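Local structure of branched-chain alpha-ketoacid decarboxylase (Lactococcus lactis, 2VBF) at residues L377-D380 with R381-A385. The protein probably decarboxylates branched-chain and aromatic alpha-keto acids to aldehydes, using thiamine diphosphate and a magnesium ion. Sequence-based numbering, arbitrary orientation.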
ATOM      1  N   LEU A 377      18.218   2.203  29.175  1.00 22.06           N
ATOM      2  CA  LEU A 377      16.984   2.922  28.867  1.00 21.09           C
ATOM      3  C   LEU A 377      15.745   2.105  29.188  1.00 20.83           C
ATOM      4  O   LEU A 377      15.662   0.927  28.852  1.00 21.30           O
ATOM      5  CB  LEU A 377      16.931   3.282  27.386  1.00 21.37           C
ATOM      6  CG  LEU A 377      17.315   4.685  26.970  1.00 23.21           C
ATOM      7  CD1 LEU A 377      17.133   4.780  25.443  1.00 21.60           C
ATOM      8  CD2 LEU A 377      16.487   5.756  27.682  1.00 22.62           C
ATOM      9  N   SER A 378      14.787   2.759  29.834  1.00 20.76           N
ATOM     10  CA  SER A 378      13.473   2.188  30.084  1.00 21.54           C
ATOM     11  C   SER A 378      12.434   3.131  29.484  1.00 20.45           C
ATOM     12  O   SER A 378      12.693   4.335  29.309  1.00 17.83           O
ATOM     13  CB  SER A 378      13.227   2.020  31.583  1.00 22.03           C
ATOM     14  OG  SER A 378      13.155   3.280  32.228  1.00 25.41           O
ATOM     15  N   GLN A 379      11.262   2.585  29.189  1.00 20.28           N
ATOM     16  CA  GLN A 379      10.211   3.357  28.529  1.00 19.45           C
ATOM     17  C   GLN A 379       9.784   4.580  29.341  1.00 18.70           C
ATOM     18  O   GLN A 379       9.794   5.688  28.832  1.00 18.51           O
ATOM     19  CB  GLN A 379       9.000   2.474  28.228  1.00 17.80           C
ATOM     20  CG  GLN A 379       9.218   1.503  27.084  1.00 17.66           C
ATOM     21  CD  GLN A 379       8.950   2.105  25.717  1.00 15.63           C
ATOM     22  OE1 GLN A 379       8.429   3.222  25.612  1.00 15.78           O
ATOM     23  NE2 GLN A 379       9.301   1.370  24.661  1.00 16.35           N
ATOM     24  N   ASP A 380       9.430   4.383  30.601  1.00 19.68           N
ATOM     25  CA  ASP A 380       8.958   5.506  31.422  1.00 20.75           C
ATOM     26  C   ASP A 380       9.988   6.638  31.528  1.00 20.64           C
ATOM     27  O   ASP A 380       9.642   7.814  31.382  1.00 20.63           O
ATOM     28  CB  ASP A 380       8.521   5.018  32.803  1.00 21.90           C
ATOM     29  CG  ASP A 380       7.252   4.182  32.748  1.00 24.01           C
ATOM     30  OD1 ASP A 380       6.416   4.401  31.836  1.00 23.28           O
ATOM     31  OD2 ASP A 380       7.087   3.298  33.611  1.00 26.51           O
ATOM     32  N   ARG A 381      11.252   6.279  31.749  1.00 20.29           N
ATOM     33  CA  ARG A 381      12.336   7.263  31.795  1.00 19.76           C
ATOM     34  C   ARG A 381      12.594   7.928  30.446  1.00 19.25           C
ATOM     35  O   ARG A 381      12.920   9.115  30.389  1.00 18.80           O
ATOM     36  CB  ARG A 381      13.627   6.617  32.323  1.00 20.29           C
ATOM     37  CG  ARG A 381      13.516   6.129  33.763  1.00 22.66           C
ATOM     38  CD  ARG A 381      13.630   7.277  34.765  1.00 24.22           C
ATOM     39  NE  ARG A 381      14.975   7.846  34.773  1.00 24.92           N
ATOM     40  CZ  ARG A 381      15.341   8.901  35.489  1.00 26.73           C
ATOM     41  NH1 ARG A 381      14.461   9.533  36.253  1.00 27.01           N
ATOM     42  NH2 ARG A 381      16.592   9.333  35.426  1.00 26.03           N
ATOM     43  N   LEU A 382      12.457   7.162  29.358  1.00 17.54           N
ATOM     44  CA  LEU A 382      12.616   7.709  28.020  1.00 16.86           C
ATOM     45  C   LEU A 382      11.686   8.901  27.814  1.00 16.27           C
ATOM     46  O   LEU A 382      12.128   9.957  27.351  1.00 15.88           O
ATOM     47  CB  LEU A 382      12.342   6.646  26.945  1.00 16.44           C
ATOM     48  CG  LEU A 382      12.274   7.122  25.489  1.00 16.71           C
ATOM     49  CD1 LEU A 382      13.550   7.815  25.024  1.00 17.25           C
ATOM     50  CD2 LEU A 382      11.964   5.954  24.547  1.00 15.54           C
ATOM     51  N   TRP A 383      10.405   8.739  28.150  1.00 17.29           N
ATOM     52  CA  TRP A 383       9.430   9.809  27.846  1.00 16.61           C
ATOM     53  C   TRP A 383       9.606  10.996  28.795  1.00 17.48           C
ATOM     54  O   TRP A 383       9.356  12.128  28.403  1.00 18.65           O
ATOM     55  CB  TRP A 383       7.988   9.281  27.779  1.00 15.98           C
ATOM     56  CG  TRP A 383       7.931   8.154  26.810  1.00 15.45           C
ATOM     57  CD1 TRP A 383       7.688   6.852  27.098  1.00 15.01           C
ATOM     58  CD2 TRP A 383       8.265   8.206  25.417  1.00 14.89           C
ATOM     59  NE1 TRP A 383       7.805   6.087  25.962  1.00 15.27           N
ATOM     60  CE2 TRP A 383       8.159   6.893  24.917  1.00 15.50           C
ATOM     61  CE3 TRP A 383       8.629   9.237  24.538  1.00 14.56           C
ATOM     62  CZ2 TRP A 383       8.395   6.581  23.581  1.00 14.59           C
ATOM     63  CZ3 TRP A 383       8.865   8.924  23.201  1.00 15.16           C
ATOM     64  CH2 TRP A 383       8.743   7.606  22.738  1.00 16.35           C
ATOM     65  N   GLN A 384      10.059  10.728  30.021  1.00 18.40           N
ATOM     66  CA  GLN A 384      10.438  11.800  30.959  0.50 18.66           C
ATOM     67  C   GLN A 384      11.577  12.623  30.360  1.00 18.88           C
ATOM     68  O   GLN A 384      11.556  13.862  30.386  1.00 19.15           O
ATOM     69  CB  GLN A 384      10.865  11.207  32.307  0.50 19.25           C
ATOM     70  CG  GLN A 384      11.030  12.237  33.430  0.50 19.06           C
ATOM     71  CD  GLN A 384      11.736  11.678  34.649  0.50 19.49           C
ATOM     72  OE1 GLN A 384      11.869  10.467  34.803  0.50 19.27           O
ATOM     73  NE2 GLN A 384      12.211  12.567  35.516  0.50 18.70           N
ATOM     74  N   ALA A 385      12.569  11.931  29.806  1.00 17.35           N
ATOM     75  CA  ALA A 385      13.697  12.576  29.146  1.00 18.09           C
ATOM     76  C   ALA A 385      13.273  13.408  27.936  1.00 19.53           C
ATOM     77  O   ALA A 385      13.718  14.542  27.778  1.00 20.52           O
ATOM     78  CB  ALA A 385      14.735  11.540  28.737  1.00 18.59           C
TER
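W383 and Q379 pair side by side, one turn apart, at the start of helix 379-389, whose N-cap is S378 and which packs on strands 473-478 and 542-548 of the thiamine diphosphate-binding domain. From CB, the W383 side chain leans back toward the helix start, CG lying beside its own backbone N (chi1 -54°) and 3.7 Å from Q379 O. CD1 of W383 meets the same Q379 O at 3.0 Å, which also accepts W383 N. NE1 then donates to OE1 of Q379 (3.0 Å, N-H...O 149°), which comes at the ring edge, slightly tilted from its plane, 3.7 Å from CE2; amide and indole planes are 36° apart. CD2 of L382 lies 3.7 Å above one indole face, shifted toward the rim; F449 meets the ring edge-to-face. The Q379 amide is gripped at OE1 by the indole and at NE2 by a weak hydrogen bond to OG1 of T402, a cofactor-binding residue. A phenylalanine in place of W383 would probably leave OE1 without its indole donor and the amide freer to turn. At the cap, S378 O receives L382 N at 2.8 Å, and OG of S378 rests 3.3 Å from CG of R381.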